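Local coordinates for ABC transporter, periplasmic substrate-binding protein (Thermotoga maritima, PDB 2HPG), which probably captures a small solute in the periplasm and hands it to the membrane components of a tripartite ATP-independent (TRAP) transporter, at residues A[113-118]-A[315-320]; A[146-149]-A[154-157]; A[219-224]-A[271-276]. All coordinates share one frame; numbering follows the deposited sequence. Where two conformers were deposited one is given.

Two of the three contacts are neighbours and the third stands apart. The centres of interactions 2 and 3 lie 16 Å apart, and they meet where Pro149 C packs 4.0 Å from Ser220 OG. This junction sets the loop after strand 130-146 against strand 218-234; the two strands are antiparallel neighbours in the mixed sheet. Interaction 1 is remote, its centre 37 Å from that of interaction 2 and 31 Å from that of interaction 3. Along the chain it encloses both others, which come in series. It returns the final helix, 308-318, to the start of helix 115-128, while interaction 3 ties the sheet to the long helix 243-278, as fits a family 7 solute-binding protein.

Interaction 1 (A[113-118]-A[315-320]); sequences QSPTMQ and IKEVKG
The CA atoms of Ser114 and Glu317 come within 6.1 Å of each other, the nearest backbone approach between the two segments. Here helix 115-128 begins while helix 308-318 ends: Ser114 occupies the N-cap, and Lys319 is the first residue beyond the other helix to leave helical angles. The contact therefore sets a side chain from the last turn of helix 308-318 against the first turn of helix 115-128. Glu317 carries it. With CG anti to the carbonyl carbon (chi1 -63°) and the chain extended beyond, its carboxylate reaches Thr116, whose side chain it crosses at about a right angle. OE1 accepts from Thr116 N at 2.9 Å, nearly straight at 168°, through the syn lone pair. OE2 accepts from Thr116 OG1; the modelled separation is very short, so its exact length is doubtful. Because OG1 stands beside its own backbone N, both donors of Thr116 face the one carboxylate, a two-pronged grip that probably limits its rotation. Pro115 CD lies 3.2 Å from OE1 of Glu317, and Ser114 CB 3.5 Å from the same oxygen. In one of the two conformers of Ser114, OG caps the helix by accepting from Met117 N at 2.9 Å, and it also bonds to Ile111 O. The negative group at this N-terminus is probably favoured by the helix dipole. Shortening Glu317 to an alanine is likely to take this acceptor from Thr116 N and OG1 and open a gap beside the Pro115 ring. Within its own helix Glu317 OE2 has a further donor, Gln313 NE2, whose side chain also touches Thr116. Ser114 rests on Leu314 and Val318 on Lys110 of helix 101-112, so the C-terminal helix is seated where helices 101-112 and 115-128 follow one another.

Interaction 2 (A[146-149]-A[154-157]); sequences TNKP and EDLN
Lys148 meets Asp155 through the outer half of its side chain, while its CB and CG cover the distance between the two segments. CB points toward segment 154-157, and CG stands anti to the backbone N (chi1 173°). The rest of the chain is extended, giving a straight arm. CD is the first atom to arrive, 3.6 Å from Asp155 O, and CE follows at 3.2 Å from that oxygen. NZ ends the run with a hydrogen bond of 2.8 Å to Asp155 O; the C=O...donor angle is 122°, and the nitrogen is tilted 31° from the carbonyl plane. Lys148 NZ stands 4.8 Å from Asp155 OD1, too far for a salt bridge, so the ammonium grips the main chain instead. Both segments belong to the surface loop between strands 130-146 and 160-162, so the lysine closes this connection across its intervening residues. Asn157 N bonds to Glu154 O, closing a type I beta turn over Asp155 and Leu156. A water lies near the lysine tip, 2.8 Å from Lys148 NZ in a weak bond, and also donates to Glu154 O, though that distance is doubtfully short. OD2 of Asp155 is engaged within the loop, accepting from Arg151 N and Lys152 N. Pro149 O passes 3.9 Å from this OD2, and the proline side chain touches Tyr218 of strand 218-234.

Interaction 3 (A[219-224]-A[271-276]); sequences MSETGH and EYKQKC
Torsions set the meeting of Glu221 and Lys273. In Glu221, CG stands anti to the carbonyl carbon and beside the backbone N (chi1 -69°), and the chain then runs out extended. Lys273 holds CG anti to its backbone N (chi1 -177°) and the rest of its chain is extended, so NZ is carried fully away from helix 243-278. The two arms cross at about a right angle. NZ gives a salt bridge and hydrogen bond to Glu221 OE2 at 2.8 Å, reaching that oxygen from the syn side but 28° out of the carboxylate plane. The lysine bonds to OE2 alone; Glu221 OE1 stays 3.7 Å from Lys273 NZ. CE of the lysine also passes 3.3 Å from OE2, and the lysine side chain touches Val283 of strand 282-284.

Glu221 is the centre of an inverse gamma turn, with Thr222 N bonded to Ser220 O at 2.9 Å. Past the turn, Thr222 OG1 and His224 ND1 share a hydrogen bond of 2.7 Å. The CB of Thr222 lies at the edge of the imidazole ring and in its plane. His224 NE2 in turn bonds to Glu201 OE2, so the ring is held through both nitrogens.

OE2 of Glu221 has a second partner, Tyr204 OH of helix 204-209, and OE1 receives a weak bond from Ala286 N. One carboxylate thereby joins strand 218-234 to helices 243-278 and 204-209, and more weakly to the loop beyond strand 282-284. With a lysine and a tyrosine hydroxyl on the same oxygen, the glutamate is likely to stay ionised, and the lysine reaching across from the long helix probably balances its charge at this partly exposed site.

Interaction 1 (A[113-118]-A[315-320])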
loop_
_atom_site.group_PDB
_atom_site.type_symbol
_atom_site.label_atom_id
_atom_site.label_comp_id
_atom_site.label_asym_id
_atom_site.label_seq_id
_atom_site.Cartn_x
_atom_site.Cartn_y
_atom_site.Cartn_z
ATOM N N GLN A 113 6.077 1.915 17.193
ATOM C CA GLN A 113 6.747 2.265 18.439
ATOM C C GLN A 113 8.251 1.963 18.445
ATOM O O GLN A 113 8.930 2.260 19.420
ATOM C CB GLN A 113 6.018 1.651 19.636
ATOM C CG GLN A 113 5.970 0.156 19.669
ATOM C CD GLN A 113 4.859 -0.370 20.559
ATOM O OE1 GLN A 113 3.676 -0.040 20.373
ATOM N NE2 GLN A 113 5.230 -1.198 21.532
ATOM N N SER A 114 8.794 1.427 17.354
ATOM C CA SER A 114 10.229 1.159 17.217
ATOM C C SER A 114 11.018 2.462 17.182
ATOM O O SER A 114 10.641 3.371 16.437
ATOM C CB SER A 114 10.519 0.369 15.917
ATOM O OG SER A 114 10.463 1.171 14.726
ATOM N N PRO A 115 12.120 2.569 17.942
ATOM C CA PRO A 115 13.018 3.711 17.799
ATOM C C PRO A 115 13.406 4.029 16.350
ATOM O O PRO A 115 13.448 5.201 15.965
ATOM C CB PRO A 115 14.267 3.271 18.582
ATOM C CG PRO A 115 13.755 2.340 19.611
ATOM C CD PRO A 115 12.557 1.657 19.021
ATOM N N THR A 116 13.710 3.000 15.561
ATOM C CA THR A 116 14.116 3.199 14.168
ATOM C C THR A 116 13.007 3.835 13.313
ATOM O O THR A 116 13.283 4.751 12.545
ATOM C CB THR A 116 14.557 1.887 13.509
ATOM O OG1 THR A 116 15.684 1.367 14.215
ATOM C CG2 THR A 116 14.937 2.113 12.051
HETATM N N MSE A 117 11.767 3.363 13.440
HETATM C CA MSE A 117 10.668 3.979 12.693
HETATM C C MSE A 117 10.490 5.416 13.173
HETATM O O MSE A 117 10.366 6.338 12.367
HETATM C CB MSE A 117 9.352 3.213 12.859
HETATM C CG MSE A 117 8.119 3.862 12.185
HETATM SE SE MSE A 117 8.319 4.271 10.268
HETATM C CE MSE A 117 8.942 2.570 9.654
ATOM N N GLN A 118 10.479 5.614 14.487
ATOM C CA GLN A 118 10.359 6.970 15.018
ATOM C C GLN A 118 11.451 7.892 14.467
ATOM O O GLN A 118 11.187 9.065 14.165
ATOM C CB GLN A 118 10.336 6.961 16.537
ATOM C CG GLN A 118 8.983 6.523 17.080
ATOM C CD GLN A 118 9.046 6.090 18.526
ATOM O OE1 GLN A 118 10.087 6.221 19.190
ATOM N NE2 GLN A 118 7.936 5.555 19.026
ATOM N N ILE A 315 13.719 -5.855 12.342
ATOM C CA ILE A 315 13.549 -7.209 12.921
ATOM C C ILE A 315 13.982 -7.234 14.404
ATOM O O ILE A 315 13.232 -7.693 15.290
ATOM C CB ILE A 315 14.334 -8.276 12.105
ATOM C CG1 ILE A 315 13.635 -8.561 10.766
ATOM C CG2 ILE A 315 14.447 -9.571 12.890
ATOM C CD1 ILE A 315 14.527 -9.181 9.699
ATOM N N LYS A 316 15.177 -6.706 14.652
ATOM C CA LYS A 316 15.731 -6.540 16.009
ATOM C C LYS A 316 14.789 -5.913 17.040
ATOM O O LYS A 316 14.569 -6.477 18.121
ATOM C CB LYS A 316 16.989 -5.688 15.927
ATOM C CG LYS A 316 17.623 -5.348 17.272
ATOM C CD LYS A 316 18.934 -4.601 17.064
ATOM C CE LYS A 316 19.507 -4.133 18.390
ATOM N NZ LYS A 316 20.819 -3.463 18.177
ATOM N N GLU A 317 14.246 -4.742 16.721
ATOM C CA GLU A 317 13.465 -3.972 17.691
ATOM C C GLU A 317 12.057 -4.537 17.899
ATOM O O GLU A 317 11.449 -4.379 18.978
ATOM C CB GLU A 317 13.435 -2.494 17.263
ATOM C CG GLU A 317 14.832 -1.866 17.268
ATOM C CD GLU A 317 14.934 -0.557 16.515
ATOM O OE1 GLU A 317 13.967 0.230 16.539
ATOM O OE2 GLU A 317 15.997 -0.315 15.904
ATOM N N VAL A 318 11.544 -5.222 16.880
ATOM C CA VAL A 318 10.212 -5.821 16.962
ATOM C C VAL A 318 10.187 -7.185 17.696
ATOM O O VAL A 318 9.184 -7.505 18.336
ATOM C CB VAL A 318 9.576 -5.955 15.562
ATOM C CG1 VAL A 318 8.169 -6.502 15.668
ATOM C CG2 VAL A 318 9.568 -4.596 14.871
ATOM N N LYS A 319 11.282 -7.950 17.639
ATOM C CA LYS A 319 11.351 -9.301 18.284
ATOM C C LYS A 319 11.124 -9.386 19.820
ATOM O O LYS A 319 11.339 -10.445 20.429
ATOM C CB LYS A 319 12.633 -10.053 17.872
ATOM C CG LYS A 319 12.478 -10.768 16.519
ATOM C CD LYS A 319 13.641 -11.710 16.170
ATOM C CE LYS A 319 13.294 -12.604 14.968
ATOM N NZ LYS A 319 14.469 -13.199 14.248
ATOM N N GLY A 320 10.676 -8.289 20.429
ATOM C CA GLY A 320 9.858 -8.372 21.636
ATOM C C GLY A 320 8.572 -9.123 21.277
ATOM O O GLY A 320 8.358 -9.404 20.095
#

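Interaction 2 (A[146-149]-A[154-157])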
loop_
_atom_site.group_PDB
_atom_site.type_symbol
_atom_site.label_atom_id
_atom_site.label_comp_id
_atom_site.label_asym_id
_atom_site.label_seq_id
_atom_site.Cartn_x
_atom_site.Cartn_y
_atom_site.Cartn_z
ATOM N N THR A 146 -1.957 -14.013 -14.430
ATOM C CA THR A 146 -1.241 -14.445 -15.631
ATOM C C THR A 146 -2.088 -15.419 -16.476
ATOM O O THR A 146 -3.184 -15.781 -16.088
ATOM C CB THR A 146 0.030 -15.193 -15.225
ATOM O OG1 THR A 146 -0.342 -16.348 -14.456
ATOM C CG2 THR A 146 0.993 -14.293 -14.373
ATOM N N ASN A 147 -1.570 -15.810 -17.640
ATOM C CA ASN A 147 -2.182 -16.889 -18.433
ATOM C C ASN A 147 -1.307 -18.157 -18.387
ATOM O O ASN A 147 -1.417 -19.026 -19.250
ATOM C CB ASN A 147 -2.462 -16.437 -19.875
ATOM C CG ASN A 147 -3.760 -15.669 -20.001
ATOM O OD1 ASN A 147 -4.794 -16.071 -19.450
ATOM N ND2 ASN A 147 -3.715 -14.542 -20.705
ATOM N N LYS A 148 -0.478 -18.246 -17.349
ATOM C CA LYS A 148 0.418 -19.366 -17.099
ATOM C C LYS A 148 0.487 -19.530 -15.588
ATOM O O LYS A 148 0.710 -18.546 -14.889
ATOM C CB LYS A 148 1.800 -19.029 -17.661
ATOM C CG LYS A 148 2.883 -20.019 -17.349
ATOM C CD LYS A 148 4.243 -19.492 -17.825
ATOM C CE LYS A 148 5.354 -20.410 -17.408
ATOM N NZ LYS A 148 6.684 -19.862 -17.820
ATOM N N PRO A 149 0.268 -20.750 -15.057
ATOM C CA PRO A 149 0.379 -20.900 -13.597
ATOM C C PRO A 149 1.784 -20.573 -13.092
ATOM O O PRO A 149 2.745 -20.909 -13.758
ATOM C CB PRO A 149 0.104 -22.381 -13.352
ATOM C CG PRO A 149 -0.262 -22.972 -14.628
ATOM C CD PRO A 149 -0.100 -22.003 -15.726
ATOM N N GLU A 154 11.078 -19.805 -11.544
ATOM C CA GLU A 154 11.432 -20.070 -12.942
ATOM C C GLU A 154 10.260 -19.850 -13.897
ATOM O O GLU A 154 10.469 -19.568 -15.088
ATOM C CB GLU A 154 11.961 -21.505 -13.075
ATOM C CG GLU A 154 12.535 -21.856 -14.463
ATOM C CD GLU A 154 11.467 -22.273 -15.495
ATOM O OE1 GLU A 154 10.426 -22.894 -15.112
ATOM O OE2 GLU A 154 11.673 -21.957 -16.700
ATOM N N ASP A 155 9.035 -20.005 -13.380
ATOM C CA ASP A 155 7.804 -19.855 -14.171
ATOM C C ASP A 155 7.566 -18.420 -14.634
ATOM O O ASP A 155 6.807 -18.196 -15.582
ATOM C CB ASP A 155 6.591 -20.286 -13.350
ATOM C CG ASP A 155 6.561 -21.770 -13.081
ATOM O OD1 ASP A 155 7.134 -22.510 -13.879
ATOM O OD2 ASP A 155 5.969 -22.199 -12.073
ATOM N N LEU A 156 8.201 -17.456 -13.955
ATOM C CA LEU A 156 8.133 -16.044 -14.342
ATOM C C LEU A 156 9.137 -15.633 -15.421
ATOM O O LEU A 156 8.945 -14.603 -16.069
ATOM C CB LEU A 156 8.327 -15.161 -13.122
ATOM C CG LEU A 156 7.227 -15.197 -12.070
ATOM C CD1 LEU A 156 7.729 -14.528 -10.793
ATOM C CD2 LEU A 156 5.913 -14.548 -12.606
ATOM N N ASN A 157 10.185 -16.443 -15.620
ATOM C CA ASN A 157 11.232 -16.151 -16.615
ATOM C C ASN A 157 10.643 -15.712 -17.935
ATOM O O ASN A 157 9.792 -16.400 -18.509
ATOM C CB ASN A 157 12.134 -17.365 -16.865
ATOM C CG ASN A 157 13.242 -17.074 -17.882
ATOM O OD1 ASN A 157 13.319 -17.695 -18.945
ATOM N ND2 ASN A 157 14.093 -16.116 -17.560
HETATM O O HOH W 1 9.472 -19.771 -17.278
#

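Interaction 3 (A[219-224]-A[271-276])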
loop_
_atom_site.group_PDB
_atom_site.type_symbol
_atom_site.label_atom_id
_atom_site.label_comp_id
_atom_site.label_asym_id
_atom_site.label_seq_id
_atom_site.Cartn_x
_atom_site.Cartn_y
_atom_site.Cartn_z
HETATM N N MSE A 219 -4.837 -16.871 -11.107
HETATM C CA MSE A 219 -4.389 -16.164 -9.923
HETATM C C MSE A 219 -3.498 -17.112 -9.141
HETATM O O MSE A 219 -3.979 -18.123 -8.635
HETATM C CB MSE A 219 -5.585 -15.749 -9.075
HETATM C CG MSE A 219 -5.262 -14.619 -8.135
HETATM SE SE MSE A 219 -5.681 -12.910 -8.943
HETATM C CE MSE A 219 -5.506 -11.810 -7.345
ATOM N N SER A 220 -2.197 -16.819 -9.075
ATOM C CA SER A 220 -1.264 -17.663 -8.343
ATOM C C SER A 220 -0.872 -16.968 -7.047
ATOM O O SER A 220 -0.320 -15.855 -7.067
ATOM C CB SER A 220 -0.015 -17.950 -9.172
ATOM O OG SER A 220 -0.325 -18.311 -10.505
ATOM N N GLU A 221 -1.170 -17.623 -5.922
ATOM C CA GLU A 221 -1.157 -16.989 -4.619
ATOM C C GLU A 221 0.216 -16.956 -3.956
ATOM O O GLU A 221 0.432 -17.524 -2.873
ATOM C CB GLU A 221 -2.189 -17.636 -3.705
ATOM C CG GLU A 221 -3.634 -17.347 -4.113
ATOM C CD GLU A 221 -4.603 -17.777 -3.061
ATOM O OE1 GLU A 221 -4.221 -18.624 -2.240
ATOM O OE2 GLU A 221 -5.751 -17.306 -3.055
ATOM N N THR A 222 1.124 -16.234 -4.604
ATOM C CA THR A 222 2.463 -16.021 -4.094
ATOM C C THR A 222 2.448 -15.080 -2.899
ATOM O O THR A 222 3.366 -15.132 -2.089
ATOM C CB THR A 222 3.373 -15.428 -5.141
ATOM O OG1 THR A 222 2.694 -14.357 -5.796
ATOM C CG2 THR A 222 3.786 -16.481 -6.176
ATOM N N GLY A 223 1.432 -14.218 -2.803
ATOM C CA GLY A 223 1.283 -13.293 -1.672
ATOM C C GLY A 223 2.561 -12.478 -1.433
ATOM O O GLY A 223 2.956 -12.218 -0.292
ATOM N N HIS A 224 3.193 -12.081 -2.526
ATOM C CA HIS A 224 4.530 -11.474 -2.513
ATOM C C HIS A 224 4.595 -10.003 -2.029
ATOM O O HIS A 224 5.680 -9.542 -1.650
ATOM C CB HIS A 224 5.158 -11.595 -3.905
ATOM C CG HIS A 224 4.316 -10.992 -4.983
ATOM N ND1 HIS A 224 3.410 -11.722 -5.719
ATOM C CD2 HIS A 224 4.192 -9.713 -5.403
ATOM C CE1 HIS A 224 2.774 -10.922 -6.552
ATOM N NE2 HIS A 224 3.232 -9.695 -6.390
ATOM N N GLU A 271 -14.274 -12.625 -0.501
ATOM C CA GLU A 271 -15.472 -12.530 -1.337
ATOM C C GLU A 271 -15.131 -12.356 -2.789
ATOM O O GLU A 271 -15.767 -12.936 -3.644
ATOM C CB GLU A 271 -16.330 -11.348 -0.929
ATOM C CG GLU A 271 -16.907 -11.457 0.436
ATOM C CD GLU A 271 -17.757 -10.250 0.795
ATOM O OE1 GLU A 271 -17.702 -9.829 1.969
ATOM O OE2 GLU A 271 -18.478 -9.729 -0.084
ATOM N N TYR A 272 -14.140 -11.513 -3.064
ATOM C CA TYR A 272 -13.692 -11.268 -4.429
ATOM C C TYR A 272 -13.027 -12.488 -5.033
ATOM O O TYR A 272 -13.184 -12.736 -6.218
ATOM C CB TYR A 272 -12.746 -10.067 -4.473
ATOM C CG TYR A 272 -13.439 -8.723 -4.440
ATOM C CD1 TYR A 272 -14.303 -8.342 -5.463
ATOM C CD2 TYR A 272 -13.200 -7.824 -3.423
ATOM C CE1 TYR A 272 -14.933 -7.109 -5.456
ATOM C CE2 TYR A 272 -13.809 -6.570 -3.403
ATOM C CZ TYR A 272 -14.687 -6.225 -4.426
ATOM O OH TYR A 272 -15.293 -4.995 -4.415
ATOM N N LYS A 273 -12.310 -13.261 -4.218
ATOM C CA LYS A 273 -11.768 -14.553 -4.656
ATOM C C LYS A 273 -12.877 -15.455 -5.160
ATOM O O LYS A 273 -12.774 -16.020 -6.245
ATOM C CB LYS A 273 -10.992 -15.250 -3.518
ATOM C CG LYS A 273 -10.337 -16.581 -3.919
ATOM C CD LYS A 273 -9.430 -17.128 -2.827
ATOM C CE LYS A 273 -8.808 -18.463 -3.228
ATOM N NZ LYS A 273 -7.884 -18.979 -2.192
ATOM N N GLN A 274 -13.946 -15.570 -4.373
ATOM C CA GLN A 274 -15.109 -16.369 -4.775
ATOM C C GLN A 274 -15.739 -15.846 -6.047
ATOM O O GLN A 274 -16.164 -16.647 -6.908
ATOM C CB GLN A 274 -16.197 -16.393 -3.677
ATOM C CG GLN A 274 -15.821 -17.019 -2.358
ATOM C CD GLN A 274 -15.213 -18.397 -2.460
ATOM O OE1 GLN A 274 -14.115 -18.561 -2.981
ATOM N NE2 GLN A 274 -15.904 -19.398 -1.915
ATOM N N LYS A 275 -15.844 -14.523 -6.174
ATOM C CA LYS A 275 -16.396 -13.937 -7.409
ATOM C C LYS A 275 -15.510 -14.220 -8.603
ATOM O O LYS A 275 -16.003 -14.445 -9.692
ATOM C CB LYS A 275 -16.591 -12.429 -7.264
ATOM C CG LYS A 275 -17.755 -12.060 -6.378
ATOM C CD LYS A 275 -17.751 -10.628 -6.007
ATOM C CE LYS A 275 -19.159 -10.173 -5.614
ATOM N NZ LYS A 275 -19.137 -8.953 -4.751
ATOM N N CYS A 276 -14.197 -14.211 -8.412
ATOM C CA CYS A 276 -13.262 -14.485 -9.511
ATOM C C CYS A 276 -13.346 -15.942 -9.968
ATOM O O CYS A 276 -13.311 -16.244 -11.165
ATOM C CB CYS A 276 -11.817 -14.163 -9.100
ATOM S SG CYS A 276 -11.382 -12.373 -9.074
#